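Local structure of deferrochelatase (Vibrio cholerae, 5DE0) at the interface of chains A and B. The protein is a haem b-dependent peroxidase of the dye-decolorizing (DyP) family, which oxidises dyes with hydrogen peroxide. Numbering follows the deposited sequence. Chains: chain A/B, Deferrochelatase.

The interface of chains A and B. Residues chain A 240-242; chain B 114, 118, 127, 130, 132.
The carboxylate of B:Glu130 caps a turn of chain A, A:Ser240 to A:Ser242, taking two consecutive backbone N-H groups in a forked grip. OE2 of B:Glu130 accepts from the amide N of A:Val241 at 2.9 Å (161° at H). OE1 of B:Glu130 accepts from the amide N of A:Ser242 at 2.8 Å. Both oxygens use their syn lone pairs, so the two bonds run side by side into the mouth of the carboxylate. The outer lone pairs are taken as well. On its anti side OE1 of B:Glu130 accepts a hydrogen bond from the hydroxyl OG of A:Ser242 at 2.8 Å. The anti lone pair of OE2 of B:Glu130 is met by the phenol OH of B:Tyr132 at 2.7 Å, from within chain B. Four donors thus fix the rotation of the carboxylate and would favour its ionised form.

The glutamate reaches the turn fully stretched, CG anti to the backbone N (chi1 179°) and the chain extended beyond it, from strand 129-134, which also carries B:Tyr132. In A:Ser242, OG sits between the backbone N and the carbonyl carbon (chi1 66°), which lets hydroxyl and amide of one residue converge on OE1. Beside this polar core, the CB of A:Ser242 packs 3.6 Å from the CB of B:Ile127.

A:Val241 points into chain B, crossing B:Glu130 at about a right angle, and its two methyls diverge. CG2 of A:Val241 meets CD2 of B:Leu114, on helix 108-117, at 3.8 Å in an oblique crossing. The patch recurs with the chains exchanged in the two-fold dimer of the deposited assembly, which may be the biological one. CG1 of A:Val241, anti to its own backbone N, meets CD1 of B:Ile118 tip to tip at 4.1 Å.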
ATOM      1  N   SER A 240       5.719  -4.385   0.636  1.00 25.03           N
ATOM      2  CA  SER A 240       6.275  -3.822   1.857  1.00 24.20           C
ATOM      3  C   SER A 240       7.677  -4.360   2.109  1.00 24.58           C
ATOM      4  O   SER A 240       8.098  -5.340   1.496  1.00 25.63           O
ATOM      5  CB  SER A 240       5.371  -4.134   3.051  1.00 24.51           C
ATOM      6  OG  SER A 240       5.262  -5.533   3.250  1.00 24.28           O
ATOM      7  N   VAL A 241       8.394  -3.716   3.020  1.00 23.59           N
ATOM      8  CA  VAL A 241       9.761  -4.109   3.329  1.00 23.66           C
ATOM      9  C   VAL A 241       9.810  -5.467   4.030  1.00 24.96           C
ATOM     10  O   VAL A 241      10.612  -6.330   3.670  1.00 24.43           O
ATOM     11  CB  VAL A 241      10.456  -3.046   4.207  1.00 23.78           C
ATOM     12  CG1 VAL A 241      11.856  -3.496   4.590  1.00 23.62           C
ATOM     13  CG2 VAL A 241      10.503  -1.713   3.475  1.00 23.04           C
ATOM     14  N   SER A 242       8.936  -5.659   5.013  1.00 23.53           N
ATOM     15  CA  SER A 242       8.939  -6.876   5.822  1.00 23.61           C
ATOM     16  C   SER A 242       8.139  -8.016   5.199  1.00 24.02           C
ATOM     17  O   SER A 242       8.081  -9.114   5.752  1.00 23.56           O
ATOM     18  CB  SER A 242       8.389  -6.581   7.217  1.00 24.74           C
ATOM     19  OG  SER A 242       7.021  -6.218   7.154  1.00 23.22           O
TER
ATOM     20  N   LEU B 114      12.304   3.459   4.910  1.00 22.32           N
ATOM     21  CA  LEU B 114      12.344   2.266   5.746  1.00 22.59           C
ATOM     22  C   LEU B 114      13.363   1.256   5.229  1.00 23.29           C
ATOM     23  O   LEU B 114      14.144   0.711   6.006  1.00 24.01           O
ATOM     24  CB  LEU B 114      10.960   1.619   5.830  1.00 21.92           C
ATOM     25  CG  LEU B 114      10.881   0.374   6.715  1.00 22.11           C
ATOM     26  CD1 LEU B 114      11.367   0.688   8.123  1.00 21.75           C
ATOM     27  CD2 LEU B 114       9.465  -0.176   6.744  1.00 21.69           C
ATOM     28  N   ILE B 118      16.954   0.746   7.456  1.00 23.47           N
ATOM     29  CA  ILE B 118      17.219  -0.454   8.246  1.00 25.07           C
ATOM     30  C   ILE B 118      18.043  -1.478   7.472  1.00 26.03           C
ATOM     31  O   ILE B 118      18.178  -2.625   7.899  1.00 27.09           O
ATOM     32  CB  ILE B 118      15.911  -1.130   8.716  1.00 24.71           C
ATOM     33  CG1 ILE B 118      15.198  -1.807   7.544  1.00 24.32           C
ATOM     34  CG2 ILE B 118      15.004  -0.124   9.407  1.00 24.35           C
ATOM     35  CD1 ILE B 118      13.975  -2.597   7.940  1.00 24.67           C
ATOM     36  N   ILE B 127      10.367  -6.918  12.169  1.00 27.14           N
ATOM     37  CA  ILE B 127       9.269  -5.972  12.007  1.00 27.17           C
ATOM     38  C   ILE B 127       7.936  -6.633  12.348  1.00 25.80           C
ATOM     39  O   ILE B 127       7.430  -7.457  11.589  1.00 26.40           O
ATOM     40  CB  ILE B 127       9.217  -5.411  10.572  1.00 25.77           C
ATOM     41  CG1 ILE B 127      10.539  -4.718  10.221  1.00 25.96           C
ATOM     42  CG2 ILE B 127       8.043  -4.455  10.411  1.00 24.33           C
ATOM     43  CD1 ILE B 127      10.566  -4.115   8.833  1.00 24.72           C
ATOM     44  N   GLU B 130       3.906  -3.423   9.814  1.00 22.16           N
ATOM     45  CA  GLU B 130       4.312  -2.389   8.871  1.00 22.30           C
ATOM     46  C   GLU B 130       3.091  -1.904   8.103  1.00 21.03           C
ATOM     47  O   GLU B 130       2.597  -2.589   7.207  1.00 20.63           O
ATOM     48  CB  GLU B 130       5.382  -2.921   7.912  1.00 20.87           C
ATOM     49  CG  GLU B 130       5.850  -1.920   6.864  1.00 21.48           C
ATOM     50  CD  GLU B 130       6.916  -2.496   5.946  1.00 23.46           C
ATOM     51  OE1 GLU B 130       7.389  -3.620   6.216  1.00 21.98           O
ATOM     52  OE2 GLU B 130       7.280  -1.827   4.955  1.00 22.12           O
ATOM     53  N   TYR B 132       1.151   1.050   5.843  1.00 20.10           N
ATOM     54  CA  TYR B 132       1.196   2.238   5.001  1.00 20.78           C
ATOM     55  C   TYR B 132      -0.178   2.893   4.937  1.00 20.09           C
ATOM     56  O   TYR B 132      -1.105   2.355   4.328  1.00 19.70           O
ATOM     57  CB  TYR B 132       1.683   1.886   3.595  1.00 20.75           C
ATOM     58  CG  TYR B 132       3.142   1.489   3.537  1.00 24.69           C
ATOM     59  CD1 TYR B 132       3.530   0.165   3.705  1.00 21.23           C
ATOM     60  CD2 TYR B 132       4.131   2.438   3.315  1.00 21.41           C
ATOM     61  CE1 TYR B 132       4.859  -0.203   3.654  1.00 22.09           C
ATOM     62  CE2 TYR B 132       5.465   2.079   3.263  1.00 21.35           C
ATOM     63  CZ  TYR B 132       5.823   0.757   3.433  1.00 21.91           C
ATOM     64  OH  TYR B 132       7.149   0.395   3.382  1.00 21.75           O
TER